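Local coordinates for protein tail lysozyme, putative (Geobacter sulfurreducens, PDB 2IA7) that is of unknown function but probably forms part of a phage-tail-like baseplate, in the manner of gp25 wedge proteins, at residues 31-43 with 113-126. Numbering follows the deposited sequence. Where two conformers were deposited one is given.
Sequences EEDIAESIRIILG and YRVRSTNTRFNLVY
The backbone O of Glu31, which also accepts the helical N-H of Ala35, takes a hydrogen bond from water 1, and that water lies 2.6 Å from Tyr113 OH, in the plane of the phenol ring. A second bridge repeats this at the far end: water 3 donates to Arg39 O over 2.6 Å and meets Tyr126 OH at the ring edge. No direct hydrogen bond crosses; apolar side chains make most of the direct contacts, as helix 30-42 packs on one face of the three-stranded antiparallel sheet of this gp25-like domain, against its 106-115/120-129 hairpin. Ile38 CD1 sits over one face of Tyr113, 3.6 Å from CE2, while Ile34 CD1 rests on Val115 CG1 at 3.8 Å. With CG anti to the backbone N (chi1 -175°), Leu124 directs both methyls at the helix, CD1 3.8 Å from Ala35 O and CD2 against Ile38 CG2. Leu42 and Tyr126 run alongside in opposite senses, Leu42 CB over the Tyr126 face, 3.8 Å from its centroid. With an alanine replacing Tyr126, the ring cover over Leu42 would probably be lost, and water 3 would keep Arg39 O but lose its phenol partner. Near the turn, Glu31 CG packs against Phe122 CZ (3.8 Å), its carboxylate shared between Ser29 and water 2. Side-chain packing thus holds helix on hairpin, while both phenols reach helix carbonyls through water.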
ATOM      1  N   GLU A  31      -5.267  13.027  -9.314  1.00 17.01           N
ATOM      2  CA  GLU A  31      -4.120  12.920  -8.373  1.00 18.43           C
ATOM      3  C   GLU A  31      -4.572  12.534  -6.964  1.00 15.42           C
ATOM      4  O   GLU A  31      -4.025  11.643  -6.334  1.00 16.91           O
ATOM      5  CB  GLU A  31      -3.375  14.242  -8.320  1.00 20.04           C
ATOM      6  CG  GLU A  31      -2.619  14.532  -9.615  1.00 22.07           C
ATOM      7  CD  GLU A  31      -3.444  15.248 -10.714  1.00 20.61           C
ATOM      8  OE1 GLU A  31      -4.685  15.390 -10.620  1.00 21.86           O
ATOM      9  OE2 GLU A  31      -2.791  15.658 -11.669  1.00 19.96           O
ATOM     10  N   GLU A  32      -5.630  13.167  -6.509  1.00 16.57           N
ATOM     11  CA  GLU A  32      -6.167  12.911  -5.195  1.00 17.69           C
ATOM     12  C   GLU A  32      -6.925  11.622  -5.191  1.00 16.27           C
ATOM     13  O   GLU A  32      -6.831  10.863  -4.224  1.00 18.19           O
ATOM     14  CB  GLU A  32      -7.079  14.050  -4.749  1.00 20.22           C
ATOM     15  CG  GLU A  32      -6.365  15.444  -4.744  1.00 27.67           C
ATOM     16  CD  GLU A  32      -7.323  16.647  -4.834  1.00 32.66           C
ATOM     17  OE1 GLU A  32      -7.775  17.085  -3.746  1.00 41.81           O
ATOM     18  OE2 GLU A  32      -7.605  17.148  -5.972  1.00 31.30           O
ATOM     19  N   ASP A  33      -7.690  11.327  -6.228  1.00 15.00           N
ATOM     20  CA  ASP A  33      -8.357  10.021  -6.336  1.00 16.00           C
ATOM     21  C   ASP A  33      -7.364   8.855  -6.352  1.00 15.23           C
ATOM     22  O   ASP A  33      -7.656   7.835  -5.802  1.00 15.10           O
ATOM     23  CB  ASP A  33      -9.210   9.972  -7.587  1.00 17.23           C
ATOM     24  CG  ASP A  33     -10.101   8.746  -7.647  1.00 18.10           C
ATOM     25  OD1 ASP A  33     -11.020   8.632  -6.813  1.00 20.06           O
ATOM     26  OD2 ASP A  33      -9.923   7.896  -8.523  1.00 18.74           O
ATOM     27  N   ILE A  34      -6.212   9.032  -7.011  1.00 15.85           N
ATOM     28  CA  ILE A  34      -5.147   8.032  -7.041  1.00 15.54           C
ATOM     29  C   ILE A  34      -4.588   7.787  -5.658  1.00 13.31           C
ATOM     30  O   ILE A  34      -4.395   6.637  -5.243  1.00 15.19           O
ATOM     31  CB  ILE A  34      -4.051   8.463  -8.027  1.00 13.79           C
ATOM     32  CG1 ILE A  34      -4.582   8.275  -9.444  1.00 15.12           C
ATOM     33  CG2 ILE A  34      -2.757   7.636  -7.812  1.00 13.11           C
ATOM     34  CD1 ILE A  34      -3.686   8.927 -10.488  1.00 18.16           C
ATOM     35  N   ALA A  35      -4.294   8.862  -4.911  1.00 13.74           N
ATOM     36  CA  ALA A  35      -3.774   8.705  -3.553  1.00 14.43           C
ATOM     37  C   ALA A  35      -4.767   7.958  -2.668  1.00 14.21           C
ATOM     38  O   ALA A  35      -4.411   7.007  -1.978  1.00 15.01           O
ATOM     39  CB  ALA A  35      -3.438  10.049  -2.947  1.00 14.55           C
ATOM     40  N   GLU A  36      -6.043   8.305  -2.807  1.00 14.45           N
ATOM     41  CA  GLU A  36      -7.093   7.600  -2.077  1.00 14.38           C
ATOM     42  C   GLU A  36      -7.192   6.130  -2.485  1.00 13.58           C
ATOM     43  O   GLU A  36      -7.343   5.262  -1.652  1.00 14.17           O
ATOM     44  CB  GLU A  36      -8.412   8.322  -2.279  1.00 17.72           C
ATOM     45  CG  GLU A  36      -9.536   7.779  -1.458  1.00 19.09           C
ATOM     46  CD  GLU A  36     -10.819   8.534  -1.720  1.00 18.80           C
ATOM     47  OE1 GLU A  36     -11.499   8.184  -2.683  1.00 22.91           O
ATOM     48  OE2 GLU A  36     -11.111   9.488  -0.976  1.00 27.73           O
ATOM     49  N   SER A  37      -7.127   5.887  -3.778  1.00 15.51           N
ATOM     50  CA  SER A  37      -7.150   4.530  -4.326  0.50 13.53           C
ATOM     51  C   SER A  37      -6.003   3.649  -3.774  1.00 13.90           C
ATOM     52  O   SER A  37      -6.231   2.519  -3.336  1.00 14.82           O
ATOM     53  CB  SER A  37      -7.089   4.552  -5.858  0.50 13.72           C
ATOM     54  OG  SER A  37      -6.980   3.219  -6.348  0.50  9.86           O
ATOM     55  N   ILE A  38      -4.793   4.189  -3.763  1.00 14.35           N
ATOM     56  CA  ILE A  38      -3.660   3.537  -3.157  1.00 14.21           C
ATOM     57  C   ILE A  38      -3.974   3.151  -1.706  1.00 15.11           C
ATOM     58  O   ILE A  38      -3.798   1.993  -1.313  1.00 14.82           O
ATOM     59  CB  ILE A  38      -2.385   4.382  -3.191  1.00 14.43           C
ATOM     60  CG1 ILE A  38      -1.896   4.505  -4.645  1.00 17.08           C
ATOM     61  CG2 ILE A  38      -1.289   3.727  -2.388  1.00 16.16           C
ATOM     62  CD1 ILE A  38      -0.819   5.606  -4.824  1.00 17.18           C
ATOM     63  N   ARG A  39      -4.529   4.065  -0.966  1.00 14.15           N
ATOM     64  CA  ARG A  39      -4.846   3.767   0.421  1.00 13.47           C
ATOM     65  C   ARG A  39      -5.919   2.719   0.565  1.00 14.27           C
ATOM     66  O   ARG A  39      -5.894   1.915   1.490  1.00 15.21           O
ATOM     67  CB  ARG A  39      -5.214   5.043   1.180  1.00 12.83           C
ATOM     68  CG  ARG A  39      -4.071   6.051   1.285  1.00 13.99           C
ATOM     69  CD  ARG A  39      -4.417   7.283   2.108  1.00 16.23           C
ATOM     70  NE  ARG A  39      -5.503   8.139   1.616  1.00 22.14           N
ATOM     71  CZ  ARG A  39      -5.377   9.246   0.871  1.00 20.03           C
ATOM     72  NH1 ARG A  39      -4.201   9.774   0.569  1.00 21.28           N
ATOM     73  NH2 ARG A  39      -6.479   9.920   0.574  1.00 17.89           N
ATOM     74  N   ILE A  40      -6.938   2.776  -0.297  1.00 13.54           N
ATOM     75  CA  ILE A  40      -8.002   1.758  -0.312  1.00 13.11           C
ATOM     76  C   ILE A  40      -7.453   0.394  -0.603  1.00 14.08           C
ATOM     77  O   ILE A  40      -7.745  -0.562   0.101  1.00 14.98           O
ATOM     78  CB  ILE A  40      -9.115   2.105  -1.305  1.00 14.22           C
ATOM     79  CG1 ILE A  40      -9.884   3.348  -0.846  1.00 13.62           C
ATOM     80  CG2 ILE A  40     -10.082   0.983  -1.490  1.00 15.47           C
ATOM     81  CD1 ILE A  40     -10.717   3.982  -1.951  1.00 15.33           C
ATOM     82  N   ILE A  41      -6.639   0.297  -1.632  1.00 13.82           N
ATOM     83  CA  ILE A  41      -6.088  -0.987  -2.022  1.00 13.40           C
ATOM     84  C   ILE A  41      -5.259  -1.636  -0.933  1.00 14.03           C
ATOM     85  O   ILE A  41      -5.449  -2.795  -0.604  1.00 15.96           O
ATOM     86  CB  ILE A  41      -5.225  -0.852  -3.306  1.00 13.30           C
ATOM     87  CG1 ILE A  41      -6.096  -0.428  -4.476  1.00 13.80           C
ATOM     88  CG2 ILE A  41      -4.459  -2.163  -3.612  1.00 15.60           C
ATOM     89  CD1 ILE A  41      -5.341   0.274  -5.563  1.00 14.34           C
ATOM     90  N   LEU A  42      -4.355  -0.854  -0.319  1.00 14.41           N
ATOM     91  CA  LEU A  42      -3.421  -1.399   0.695  1.00 14.52           C
ATOM     92  C   LEU A  42      -4.202  -1.736   1.990  1.00 14.79           C
ATOM     93  O   LEU A  42      -3.832  -2.636   2.728  1.00 17.72           O
ATOM     94  CB  LEU A  42      -2.245  -0.484   0.945  1.00 14.37           C
ATOM     95  CG  LEU A  42      -1.379  -0.162  -0.275  1.00 14.68           C
ATOM     96  CD1 LEU A  42      -0.190   0.716   0.098  1.00 15.67           C
ATOM     97  CD2 LEU A  42      -0.972  -1.491  -0.971  1.00 16.34           C
ATOM     98  N   GLY A  43      -5.275  -0.988   2.243  1.00 14.17           N
ATOM     99  CA  GLY A  43      -6.071  -1.199   3.460  1.00 17.20           C
ATOM    100  C   GLY A  43      -7.163  -2.245   3.372  1.00 19.49           C
ATOM    101  O   GLY A  43      -7.913  -2.432   4.348  1.00 21.28           O
ATOM    102  N   TYR A 113       5.810   7.334  -6.795  1.00 15.38           N
ATOM    103  CA  TYR A 113       5.157   6.931  -7.999  1.00 16.57           C
ATOM    104  C   TYR A 113       4.977   8.100  -8.960  1.00 14.32           C
ATOM    105  O   TYR A 113       5.044   9.260  -8.576  1.00 17.17           O
ATOM    106  CB  TYR A 113       3.835   6.261  -7.669  1.00 16.94           C
ATOM    107  CG  TYR A 113       2.808   7.158  -7.012  1.00 15.32           C
ATOM    108  CD1 TYR A 113       1.880   7.918  -7.779  1.00 15.31           C
ATOM    109  CD2 TYR A 113       2.724   7.270  -5.613  1.00 16.94           C
ATOM    110  CE1 TYR A 113       0.926   8.717  -7.152  1.00 17.36           C
ATOM    111  CE2 TYR A 113       1.776   8.061  -5.002  1.00 17.19           C
ATOM    112  CZ  TYR A 113       0.850   8.762  -5.762  1.00 17.00           C
ATOM    113  OH  TYR A 113      -0.056   9.571  -5.130  1.00 17.11           O
ATOM    114  N   ARG A 114       4.791   7.741 -10.215  1.00 15.17           N
ATOM    115  CA  ARG A 114       4.543   8.677 -11.337  1.00 16.72           C
ATOM    116  C   ARG A 114       3.097   8.506 -11.808  1.00 13.87           C
ATOM    117  O   ARG A 114       2.616   7.392 -12.026  1.00 15.58           O
ATOM    118  CB  ARG A 114       5.507   8.369 -12.498  1.00 17.42           C
ATOM    119  CG  ARG A 114       5.349   9.265 -13.692  1.00 21.82           C
ATOM    120  CD  ARG A 114       6.384   8.916 -14.761  1.00 22.40           C
ATOM    121  NE  ARG A 114       6.116   7.611 -15.314  1.00 25.56           N
ATOM    122  CZ  ARG A 114       5.344   7.351 -16.367  1.00 24.41           C
ATOM    123  NH1 ARG A 114       4.759   8.315 -17.041  1.00 29.47           N
ATOM    124  NH2 ARG A 114       5.158   6.101 -16.745  1.00 27.12           N
ATOM    125  N   VAL A 115       2.336   9.599 -11.869  1.00 14.47           N
ATOM    126  CA  VAL A 115       1.016   9.592 -12.473  1.00 16.59           C
ATOM    127  C   VAL A 115       1.180   9.653 -13.960  1.00 15.70           C
ATOM    128  O   VAL A 115       1.780  10.574 -14.479  1.00 16.79           O
ATOM    129  CB  VAL A 115       0.148  10.760 -11.953  1.00 16.78           C
ATOM    130  CG1 VAL A 115      -1.187  10.810 -12.689  1.00 14.82           C
ATOM    131  CG2 VAL A 115      -0.113  10.543 -10.443  1.00 19.29           C
ATOM    132  N   ARG A 116       0.725   8.613 -14.637  1.00 14.91           N
ATOM    133  CA  ARG A 116       1.017   8.447 -16.055  1.00 15.26           C
ATOM    134  C   ARG A 116       0.410   9.574 -16.869  1.00 15.28           C
ATOM    135  O   ARG A 116       1.019  10.033 -17.854  1.00 18.09           O
ATOM    136  CB  ARG A 116       0.512   7.072 -16.575  1.00 17.56           C
ATOM    137  CG  ARG A 116       1.233   5.894 -15.975  1.00 18.31           C
ATOM    138  CD  ARG A 116       0.546   4.584 -16.397  1.00 23.37           C
ATOM    139  NE  ARG A 116       1.067   3.423 -15.681  1.00 21.47           N
ATOM    140  CZ  ARG A 116       2.233   2.846 -15.939  1.00 26.78           C
ATOM    141  NH1 ARG A 116       3.002   3.311 -16.914  1.00 27.70           N
ATOM    142  NH2 ARG A 116       2.650   1.827 -15.192  1.00 26.73           N
ATOM    143  N   SER A 117      -0.795  10.023 -16.529  1.00 15.94           N
ATOM    144  CA  SER A 117      -1.483  11.092 -17.311  1.00 15.83           C
ATOM    145  C   SER A 117      -0.826  12.496 -17.306  1.00 16.59           C
ATOM    146  O   SER A 117      -1.039  13.269 -18.214  1.00 19.11           O
ATOM    147  CB  SER A 117      -2.934  11.290 -16.876  1.00 16.56           C
ATOM    148  OG  SER A 117      -3.044  11.747 -15.550  1.00 17.37           O
ATOM    149  N   THR A 118      -0.015  12.774 -16.308  1.00 15.60           N
ATOM    150  CA  THR A 118       0.666  14.034 -16.127  1.00 16.17           C
ATOM    151  C   THR A 118       2.191  13.962 -16.063  1.00 17.94           C
ATOM    152  O   THR A 118       2.834  15.012 -16.077  1.00 18.16           O
ATOM    153  CB  THR A 118       0.233  14.692 -14.826  1.00 16.03           C
ATOM    154  OG1 THR A 118       0.602  13.806 -13.736  1.00 18.24           O
ATOM    155  CG2 THR A 118      -1.285  14.975 -14.807  1.00 20.33           C
ATOM    156  N   ASN A 119       2.746  12.753 -15.984  1.00 15.85           N
ATOM    157  CA  ASN A 119       4.167  12.545 -15.720  1.00 17.48           C
ATOM    158  C   ASN A 119       4.671  13.265 -14.477  1.00 16.72           C
ATOM    159  O   ASN A 119       5.835  13.563 -14.375  1.00 25.40           O
ATOM    160  CB  ASN A 119       4.999  12.911 -16.944  1.00 18.96           C
ATOM    161  CG  ASN A 119       5.005  11.806 -17.979  1.00 26.21           C
ATOM    162  OD1 ASN A 119       5.194  10.654 -17.631  1.00 33.69           O
ATOM    163  ND2 ASN A 119       4.763  12.146 -19.260  1.00 28.32           N
ATOM    164  N   THR A 120       3.806  13.490 -13.501  1.00 16.21           N
ATOM    165  CA  THR A 120       4.213  14.126 -12.250  0.50 16.05           C
ATOM    166  C   THR A 120       4.431  13.080 -11.179  1.00 18.10           C
ATOM    167  O   THR A 120       3.740  12.103 -11.126  1.00 17.72           O
ATOM    168  CB  THR A 120       3.172  15.122 -11.735  0.50 15.83           C
ATOM    169  OG1 THR A 120       2.890  16.081 -12.758  0.50 21.58           O
ATOM    170  CG2 THR A 120       3.707  15.840 -10.525  0.50 11.87           C
ATOM    171  N   ARG A 121       5.402  13.327 -10.334  1.00 18.40           N
ATOM    172  CA  ARG A 121       5.792  12.410  -9.286  1.00 19.71           C
ATOM    173  C   ARG A 121       5.225  12.824  -7.954  1.00 16.54           C
ATOM    174  O   ARG A 121       5.165  14.001  -7.638  1.00 17.98           O
ATOM    175  CB  ARG A 121       7.315  12.291  -9.247  1.00 19.56           C
ATOM    176  CG  ARG A 121       7.846  11.788 -10.579  1.00 23.57           C
ATOM    177  CD  ARG A 121       9.306  11.521 -10.601  1.00 29.90           C
ATOM    178  NE  ARG A 121       9.608  10.732 -11.790  1.00 38.54           N
ATOM    179  CZ  ARG A 121      10.724  10.036 -11.978  1.00 43.22           C
ATOM    180  NH1 ARG A 121      11.695  10.027 -11.064  1.00 43.10           N
ATOM    181  NH2 ARG A 121      10.851   9.332 -13.095  1.00 45.38           N
ATOM    182  N   PHE A 122       4.830  11.802  -7.179  1.00 15.08           N
ATOM    183  CA  PHE A 122       4.288  11.996  -5.863  1.00 13.96           C
ATOM    184  C   PHE A 122       4.891  10.983  -4.907  1.00 15.27           C
ATOM    185  O   PHE A 122       5.435   9.953  -5.321  1.00 16.26           O
ATOM    186  CB  PHE A 122       2.757  11.853  -5.876  1.00 19.07           C
ATOM    187  CG  PHE A 122       2.093  12.869  -6.644  1.00 19.81           C
ATOM    188  CD1 PHE A 122       1.734  14.047  -6.066  1.00 24.39           C
ATOM    189  CD2 PHE A 122       1.813  12.649  -7.961  1.00 19.08           C
ATOM    190  CE1 PHE A 122       1.120  15.013  -6.816  1.00 26.64           C
ATOM    191  CE2 PHE A 122       1.218  13.584  -8.698  1.00 21.54           C
ATOM    192  CZ  PHE A 122       0.849  14.752  -8.151  1.00 22.98           C
ATOM    193  N   ASN A 123       4.792  11.292  -3.619  1.00 16.93           N
ATOM    194  CA  ASN A 123       5.199  10.388  -2.551  1.00 15.60           C
ATOM    195  C   ASN A 123       3.984  10.119  -1.678  1.00 14.30           C
ATOM    196  O   ASN A 123       3.103  10.986  -1.515  1.00 18.07           O
ATOM    197  CB  ASN A 123       6.318  11.020  -1.728  1.00 15.00           C
ATOM    198  CG  ASN A 123       7.036   9.997  -0.824  1.00 15.63           C
ATOM    199  OD1 ASN A 123       7.740   9.112  -1.317  1.00 22.75           O
ATOM    200  ND2 ASN A 123       6.885  10.166   0.505  1.00 23.49           N
ATOM    201  N   LEU A 124       3.896   8.914  -1.104  1.00 13.26           N
ATOM    202  CA  LEU A 124       2.861   8.586  -0.180  1.00 14.84           C
ATOM    203  C   LEU A 124       3.457   7.646   0.835  1.00 17.64           C
ATOM    204  O   LEU A 124       4.207   6.755   0.464  1.00 16.63           O
ATOM    205  CB  LEU A 124       1.741   7.857  -0.925  1.00 17.54           C
ATOM    206  CG  LEU A 124       0.468   7.507  -0.190  1.00 17.03           C
ATOM    207  CD1 LEU A 124      -0.773   7.557  -1.102  1.00 22.44           C
ATOM    208  CD2 LEU A 124       0.633   6.079   0.394  1.00 18.82           C
ATOM    209  N   VAL A 125       3.143   7.870   2.104  1.00 15.78           N
ATOM    210  CA  VAL A 125       3.619   7.043   3.185  1.00 15.57           C
ATOM    211  C   VAL A 125       2.411   6.292   3.720  1.00 15.70           C
ATOM    212  O   VAL A 125       1.454   6.914   4.189  1.00 16.16           O
ATOM    213  CB  VAL A 125       4.265   7.865   4.295  1.00 17.40           C
ATOM    214  CG1 VAL A 125       4.704   6.968   5.446  1.00 17.13           C
ATOM    215  CG2 VAL A 125       5.464   8.686   3.734  1.00 19.43           C
ATOM    216  N   TYR A 126       2.430   4.971   3.638  1.00 14.43           N
ATOM    217  CA  TYR A 126       1.312   4.158   4.065  1.00 15.08           C
ATOM    218  C   TYR A 126       1.670   3.428   5.359  1.00 13.60           C
ATOM    219  O   TYR A 126       2.593   2.606   5.359  1.00 15.54           O
ATOM    220  CB  TYR A 126       0.894   3.143   2.990  1.00 17.56           C
ATOM    221  CG  TYR A 126      -0.428   2.543   3.371  1.00 19.01           C
ATOM    222  CD1 TYR A 126      -1.619   3.228   3.160  1.00 17.46           C
ATOM    223  CD2 TYR A 126      -0.475   1.305   3.997  1.00 17.57           C
ATOM    224  CE1 TYR A 126      -2.856   2.703   3.598  1.00 20.36           C
ATOM    225  CE2 TYR A 126      -1.698   0.789   4.438  1.00 19.46           C
ATOM    226  CZ  TYR A 126      -2.860   1.493   4.241  1.00 20.97           C
ATOM    227  OH  TYR A 126      -4.007   0.871   4.687  1.00 20.90           O
TER
HETATM  228  O   HOH W   1      -1.342  11.284  -6.638  1.00 18.05           O
HETATM  229  O   HOH W   2      -0.163  16.221 -11.582  1.00 29.52           O
HETATM  230  O   HOH W   3      -6.198   2.349   4.074  1.00 17.21           O